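Local coordinates for ganglioside-induced differentiation-associated protein 2 (Homo sapiens, PDB 4UML), which is of uncertain molecular function, but carries a macro domain, a fold that in relatives often binds ADP-ribose, and probably acts in cell signalling, at residues G62-A65 against L66-C69; M92-G95 against P96-E100; R188-R191 against R192-I196. All coordinates share one frame; numbering follows the deposited sequence.

Contact 1: residues G62-A65 against L66-C69; sequences GDVA and LLNC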
loop_
_atom_site.group_PDB
_atom_site.type_symbol
_atom_site.label_atom_id
_atom_site.label_comp_id
_atom_site.label_asym_id
_atom_site.label_seq_id
_atom_site.Cartn_x
_atom_site.Cartn_y
_atom_site.Cartn_z
ATOM N N GLY A 62 -0.876 7.595 -9.769
ATOM C CA GLY A 62 -2.206 8.185 -9.569
ATOM C C GLY A 62 -2.585 8.234 -8.108
ATOM O O GLY A 62 -1.826 7.765 -7.253
ATOM N N ASP A 63 -3.762 8.786 -7.834
ATOM C CA ASP A 63 -4.261 8.981 -6.474
ATOM C C ASP A 63 -4.933 7.685 -6.012
ATOM O O ASP A 63 -5.925 7.274 -6.585
ATOM C CB ASP A 63 -5.268 10.131 -6.475
ATOM C CG ASP A 63 -5.710 10.556 -5.085
ATOM O OD1 ASP A 63 -5.599 9.773 -4.097
ATOM O OD2 ASP A 63 -6.185 11.722 -4.975
ATOM N N VAL A 64 -4.368 7.051 -4.986
ATOM C CA VAL A 64 -4.874 5.782 -4.482
ATOM C C VAL A 64 -6.385 5.825 -4.169
ATOM O O VAL A 64 -7.073 4.822 -4.326
ATOM C CB VAL A 64 -4.068 5.320 -3.253
ATOM C CG1 VAL A 64 -4.472 6.102 -2.012
ATOM C CG2 VAL A 64 -4.266 3.831 -3.022
ATOM N N ALA A 65 -6.893 6.978 -3.746
ATOM C CA ALA A 65 -8.277 7.119 -3.388
ATOM C C ALA A 65 -9.263 6.847 -4.525
ATOM O O ALA A 65 -10.435 6.605 -4.270
ATOM C CB ALA A 65 -8.533 8.490 -2.779
ATOM N N LEU A 66 -8.773 6.848 -5.756
ATOM C CA LEU A 66 -9.629 6.624 -6.922
ATOM C C LEU A 66 -9.808 5.162 -7.246
ATOM O O LEU A 66 -10.636 4.821 -8.078
ATOM C CB LEU A 66 -9.022 7.304 -8.130
ATOM C CG LEU A 66 -8.924 8.838 -7.994
ATOM C CD1 LEU A 66 -8.190 9.422 -9.185
ATOM C CD2 LEU A 66 -10.309 9.414 -7.872
ATOM N N LEU A 67 -9.040 4.293 -6.610
ATOM C CA LEU A 67 -9.001 2.907 -7.051
ATOM C C LEU A 67 -10.162 2.087 -6.511
ATOM O O LEU A 67 -10.530 2.217 -5.357
ATOM C CB LEU A 67 -7.668 2.268 -6.644
ATOM C CG LEU A 67 -6.405 2.768 -7.338
ATOM C CD1 LEU A 67 -5.187 2.210 -6.610
ATOM C CD2 LEU A 67 -6.401 2.379 -8.810
ATOM N N ASN A 68 -10.734 1.222 -7.347
ATOM C CA ASN A 68 -11.772 0.292 -6.898
ATOM C C ASN A 68 -11.210 -1.057 -6.405
ATOM O O ASN A 68 -11.863 -2.070 -6.522
ATOM C CB ASN A 68 -12.817 0.077 -8.006
ATOM C CG ASN A 68 -12.257 -0.696 -9.180
ATOM O OD1 ASN A 68 -11.036 -0.742 -9.369
ATOM N ND2 ASN A 68 -13.134 -1.334 -9.962
ATOM N N CYS A 69 -10.018 -1.068 -5.827
ATOM C CA CYS A 69 -9.528 -2.239 -5.127
ATOM C C CYS A 69 -10.452 -2.569 -3.955
ATOM O O CYS A 69 -11.181 -1.688 -3.461
ATOM C CB CYS A 69 -8.101 -1.977 -4.629
ATOM S SG CYS A 69 -6.895 -1.714 -5.956
HETATM O O HOH W 1 -11.287 4.014 -3.475
#

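Contact 2: residues M92-G95 against P96-E100; sequences MLAG and PDLKE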
loop_
_atom_site.group_PDB
_atom_site.type_symbol
_atom_site.label_atom_id
_atom_site.label_comp_id
_atom_site.label_asym_id
_atom_site.label_seq_id
_atom_site.Cartn_x
_atom_site.Cartn_y
_atom_site.Cartn_z
ATOM N N MET A 92 -11.499 13.173 1.988
ATOM C CA MET A 92 -12.404 13.932 1.195
ATOM C C MET A 92 -13.339 13.001 0.415
ATOM O O MET A 92 -14.557 13.211 0.382
ATOM C CB MET A 92 -11.609 14.789 0.232
ATOM C CG MET A 92 -12.496 15.411 -0.818
ATOM S SD MET A 92 -11.603 16.660 -1.735
ATOM C CE MET A 92 -11.549 17.961 -0.500
ATOM N N LEU A 93 -12.786 11.960 -0.209
ATOM C CA LEU A 93 -13.616 11.103 -1.078
ATOM C C LEU A 93 -14.456 10.115 -0.317
ATOM O O LEU A 93 -15.557 9.768 -0.769
ATOM C CB LEU A 93 -12.772 10.446 -2.120
ATOM C CG LEU A 93 -12.212 11.469 -3.097
ATOM C CD1 LEU A 93 -11.324 10.756 -4.098
ATOM C CD2 LEU A 93 -13.348 12.223 -3.794
ATOM N N ALA A 94 -13.996 9.683 0.850
ATOM C CA ALA A 94 -14.828 8.836 1.667
ATOM C C ALA A 94 -16.052 9.581 2.232
ATOM O O ALA A 94 -17.126 8.993 2.359
ATOM C CB ALA A 94 -14.024 8.198 2.787
ATOM N N GLY A 95 -15.881 10.839 2.613
ATOM C CA GLY A 95 -16.973 11.611 3.236
ATOM C C GLY A 95 -17.037 11.548 4.776
ATOM O O GLY A 95 -16.291 10.815 5.438
ATOM N N PRO A 96 -17.958 12.305 5.366
ATOM C CA PRO A 96 -17.980 12.472 6.819
ATOM C C PRO A 96 -18.379 11.242 7.601
ATOM O O PRO A 96 -18.133 11.215 8.803
ATOM C CB PRO A 96 -19.070 13.548 7.045
ATOM C CG PRO A 96 -19.866 13.571 5.787
ATOM C CD PRO A 96 -18.923 13.188 4.684
ATOM N N ASP A 97 -19.031 10.259 6.976
ATOM C CA ASP A 97 -19.498 9.111 7.739
ATOM C C ASP A 97 -18.313 8.348 8.284
ATOM O O ASP A 97 -18.463 7.583 9.267
ATOM C CB ASP A 97 -20.358 8.161 6.915
ATOM C CG ASP A 97 -21.683 8.749 6.513
ATOM O OD1 ASP A 97 -21.960 9.908 6.865
ATOM O OD2 ASP A 97 -22.450 8.033 5.823
ATOM N N LEU A 98 -17.150 8.591 7.655
ATOM C CA LEU A 98 -15.897 7.975 8.036
ATOM C C LEU A 98 -15.541 8.348 9.504
ATOM O O LEU A 98 -15.093 7.484 10.271
ATOM C CB LEU A 98 -14.770 8.336 7.019
ATOM C CG LEU A 98 -13.352 7.799 7.336
ATOM C CD1 LEU A 98 -13.362 6.290 7.543
ATOM C CD2 LEU A 98 -12.311 8.161 6.296
ATOM N N LYS A 99 -15.792 9.595 9.912
ATOM C CA LYS A 99 -15.341 10.051 11.241
ATOM C C LYS A 99 -15.896 9.165 12.386
ATOM O O LYS A 99 -15.195 8.867 13.334
ATOM C CB LYS A 99 -15.665 11.525 11.454
ATOM C CG LYS A 99 -14.799 12.183 12.527
ATOM N N GLU A 100 -17.135 8.691 12.273
ATOM C CA GLU A 100 -17.690 7.787 13.299
ATOM C C GLU A 100 -16.924 6.455 13.365
ATOM O O GLU A 100 -16.592 5.970 14.458
ATOM C CB GLU A 100 -19.196 7.529 13.081
ATOM C CG GLU A 100 -20.093 8.682 13.548
ATOM C CD GLU A 100 -20.170 9.826 12.547
ATOM O OE1 GLU A 100 -20.715 9.628 11.445
ATOM O OE2 GLU A 100 -19.673 10.909 12.872
HETATM O O HOH W 2 -19.331 9.493 4.226
#

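Contact 3: residues R188-R191 against R192-I196; sequences RTVR and RFLEI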
loop_
_atom_site.group_PDB
_atom_site.type_symbol
_atom_site.label_atom_id
_atom_site.label_comp_id
_atom_site.label_asym_id
_atom_site.label_seq_id
_atom_site.Cartn_x
_atom_site.Cartn_y
_atom_site.Cartn_z
ATOM N N ARG A 188 9.952 -5.972 -1.254
ATOM C CA ARG A 188 10.393 -7.269 -0.726
ATOM C C ARG A 188 9.276 -7.954 0.059
ATOM O O ARG A 188 8.977 -9.152 -0.112
ATOM C CB ARG A 188 11.630 -7.055 0.152
ATOM C CG ARG A 188 12.265 -8.329 0.683
ATOM C CD ARG A 188 13.542 -7.976 1.442
ATOM N NE ARG A 188 13.184 -7.288 2.683
ATOM C CZ ARG A 188 13.864 -6.299 3.248
ATOM N NH1 ARG A 188 14.992 -5.853 2.719
ATOM N NH2 ARG A 188 13.411 -5.769 4.373
ATOM N N THR A 189 8.594 -7.182 0.891
ATOM C CA THR A 189 7.519 -7.730 1.717
ATOM C C THR A 189 6.356 -8.231 0.877
ATOM O O THR A 189 5.769 -9.323 1.122
ATOM C CB THR A 189 7.026 -6.651 2.721
ATOM O OG1 THR A 189 8.152 -6.143 3.445
ATOM C CG2 THR A 189 5.987 -7.192 3.648
ATOM N N VAL A 190 5.978 -7.458 -0.130
ATOM C CA VAL A 190 4.880 -7.888 -0.979
ATOM C C VAL A 190 5.304 -9.111 -1.817
ATOM O O VAL A 190 4.506 -10.012 -2.038
ATOM C CB VAL A 190 4.385 -6.740 -1.904
ATOM C CG1 VAL A 190 3.453 -7.241 -2.976
ATOM C CG2 VAL A 190 3.695 -5.654 -1.092
ATOM N N ARG A 191 6.532 -9.095 -2.318
ATOM C CA ARG A 191 7.040 -10.257 -3.089
ATOM C C ARG A 191 6.885 -11.539 -2.268
ATOM O O ARG A 191 6.231 -12.483 -2.707
ATOM C CB ARG A 191 8.478 -10.035 -3.550
ATOM C CG ARG A 191 9.173 -11.290 -4.068
ATOM C CD ARG A 191 8.510 -11.787 -5.336
ATOM N NE ARG A 191 8.902 -13.155 -5.721
ATOM C CZ ARG A 191 9.363 -13.532 -6.921
ATOM N NH1 ARG A 191 9.591 -12.669 -7.916
ATOM N NH2 ARG A 191 9.625 -14.816 -7.119
ATOM N N ARG A 192 7.425 -11.528 -1.059
ATOM C CA ARG A 192 7.479 -12.706 -0.224
ATOM C C ARG A 192 6.113 -13.157 0.185
ATOM O O ARG A 192 5.835 -14.370 0.261
ATOM C CB ARG A 192 8.356 -12.461 0.995
ATOM C CG ARG A 192 9.810 -12.285 0.612
ATOM C CD ARG A 192 10.680 -11.959 1.803
ATOM N NE ARG A 192 12.103 -11.978 1.430
ATOM C CZ ARG A 192 13.093 -11.425 2.137
ATOM N NH1 ARG A 192 12.841 -10.785 3.279
ATOM N NH2 ARG A 192 14.347 -11.501 1.696
ATOM N N PHE A 193 5.236 -12.200 0.434
ATOM C CA PHE A 193 3.859 -12.541 0.760
ATOM C C PHE A 193 3.141 -13.128 -0.441
ATOM O O PHE A 193 2.323 -14.045 -0.289
ATOM C CB PHE A 193 3.092 -11.302 1.240
ATOM C CG PHE A 193 1.626 -11.529 1.418
ATOM C CD1 PHE A 193 0.756 -11.351 0.355
ATOM C CD2 PHE A 193 1.110 -11.884 2.662
ATOM C CE1 PHE A 193 -0.609 -11.536 0.515
ATOM C CE2 PHE A 193 -0.259 -12.070 2.834
ATOM C CZ PHE A 193 -1.118 -11.906 1.752
ATOM N N LEU A 194 3.374 -12.586 -1.628
ATOM C CA LEU A 194 2.658 -13.098 -2.769
ATOM C C LEU A 194 3.144 -14.512 -3.148
ATOM O O LEU A 194 2.367 -15.313 -3.659
ATOM C CB LEU A 194 2.779 -12.166 -3.962
ATOM C CG LEU A 194 1.919 -10.899 -3.963
ATOM C CD1 LEU A 194 2.290 -10.019 -5.138
ATOM C CD2 LEU A 194 0.448 -11.246 -4.039
ATOM N N GLU A 195 4.422 -14.789 -2.909
ATOM C CA GLU A 195 4.993 -16.102 -3.178
ATOM C C GLU A 195 4.244 -17.174 -2.402
ATOM O O GLU A 195 3.886 -18.187 -2.967
ATOM C CB GLU A 195 6.476 -16.145 -2.801
ATOM C CG GLU A 195 7.413 -15.711 -3.897
ATOM C CD GLU A 195 8.854 -15.612 -3.426
ATOM O OE1 GLU A 195 9.164 -15.889 -2.239
ATOM O OE2 GLU A 195 9.693 -15.233 -4.252
ATOM N N ILE A 196 4.003 -16.931 -1.117
ATOM C CA ILE A 196 3.313 -17.891 -0.261
ATOM C C ILE A 196 1.787 -17.795 -0.332
ATOM O O ILE A 196 1.117 -18.818 -0.495
ATOM C CB ILE A 196 3.749 -17.748 1.206
ATOM C CG1 ILE A 196 5.178 -18.271 1.393
ATOM C CG2 ILE A 196 2.799 -18.511 2.121
ATOM C CD1 ILE A 196 6.280 -17.382 0.846
#

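Contact 1: residues G62-A65 against L66-C69
The backbone of Asp63 to Leu67 winds through a short 3-10 turn, held by two successive i to i+3 bonds: Leu66 N to Asp63 O at 3.0 Å and Leu67 N to Val64 O at 3.1 Å. Both N-H groups point almost straight at their acceptors. Asp63 opens the turn with its side chain. Its CG stands anti to the backbone N (chi1 -172°), which brings OD1 over Ala65 N at 3.1 Å; this is an Asx turn, and the N-H meets the carboxylate from above its plane. The other oxygen, OD2, is bonded to Ser89 OG, so the one carboxylate ties the turn to helix 85-94. Leu66 folds back along the turn, setting CD1 against Asp63 CB at 4.0 Å. On the buried side, Val64 and Leu67 cross at about a right angle, with Val64 CG2 4.0 Å from Leu67 CD1. A water spans the exit of the turn, donating to Ala65 O at 2.8 Å and to Leu67 O at 2.7 Å. The whole turn belongs to the connection from strand 57-61 to strand 71-75 of the macro domain: Val64 and Ala65 pack on Ile90 of helix 85-94, while Val64 also reaches Ala207, and Leu67 Val205, on strand 203-208.

Contact 2: residues M92-G95 against P96-E100
A water joins Ala94 O and Asp97 N, donating to the carbonyl and accepting from the N-H, each at 2.9 Å. It bridges a short helix-to-helix junction, where helix 85-94 stops and the chain turns into helix 97-105 of the macro domain. Gly95 makes the break. Its phi is positive (91°), a backbone shape in which a side chain would be jammed against the preceding carbonyl oxygen, and Pro96 follows at once. Gly95 O then takes the N-H of Leu98 at 3.3 Å, a rather long bond. One residue further on, Lys99 N bonds to Pro96 O at 3.1 Å and carries the winding into the second helix. Across the turn the two helices meet through Ala94 and Leu98, both of which are buried. Leu98 also packs on Phe119, and backbone bonding between Ala94 and Asn120 ties the end of the first helix to the same loop. Leu98 holds its CG anti to the backbone N (chi1 177°), and from there the CD2 branch reaches back across the junction to lie 3.9 Å from Ala94 CB.

Contact 3: residues R188-R191 against R192-I196
Helix 179-197 is the connecting helix of a beta-alpha-beta unit between strands 164-167 and 203-208, and across this part of it the i to i+4 pairs meet. Arg191 and Glu195 form a salt bridge: Arg191 NE gives its hydrogen to Glu195 OE2 at 2.7 Å, and Arg191 NH2 adds a weak bond to the same oxygen at 2.9 Å. The carboxylate stands almost perpendicular to the guanidinium (planes 86° apart), with OE2 near the guanidinium's edge. A bend at chi2 (66°) swings the Arg191 chain toward Glu195. NH2 also bonds to Leu48 O and NH1 to Tyr223 O, linking the helix to two separate parts of the chain. Arg188 and Arg192 run side by side despite their like charges. The aliphatic part of Arg188 covers one face of the Arg192 guanidinium, its CG 3.5 Å from Arg192 CZ. Val190 CG1 packs on Leu194 CD1 at 3.7 Å, and Leu194 goes on to touch Val53. The backbone keeps regular i to i+4 bonding, such as Arg192 N to Arg188 O at 3.0 Å. With Val190 on Val204 and Phe206 of strand 203-208, and Thr189 and Phe193 on helix 139-159, this is a beta-alpha-beta crossover helix.

How the contacts relate
The three contacts come in series along the chain, all within the macro domain. Contacts 1 and 2 are neighbours, their centres about 16 Å apart, and they touch: Leu93 CD1 of helix 85-94 packs on Ala65 CB at 3.8 Å. Contact 3 sits across the chain's centre from both, its centre about 22 Å from that of contact 1 and 32 Å from that of contact 2. Strand 203-208 relates contacts 1 and 3: Val64 and Leu67 touch Ala207 and Val205, Val190 touches Val204 and Phe206, consistent with packing on its two faces. Contacts 1 and 3 thus flank the central mixed sheet, as in the layered alpha/beta/alpha macro fold, with contact 2 ending a helix that packs on contact 1.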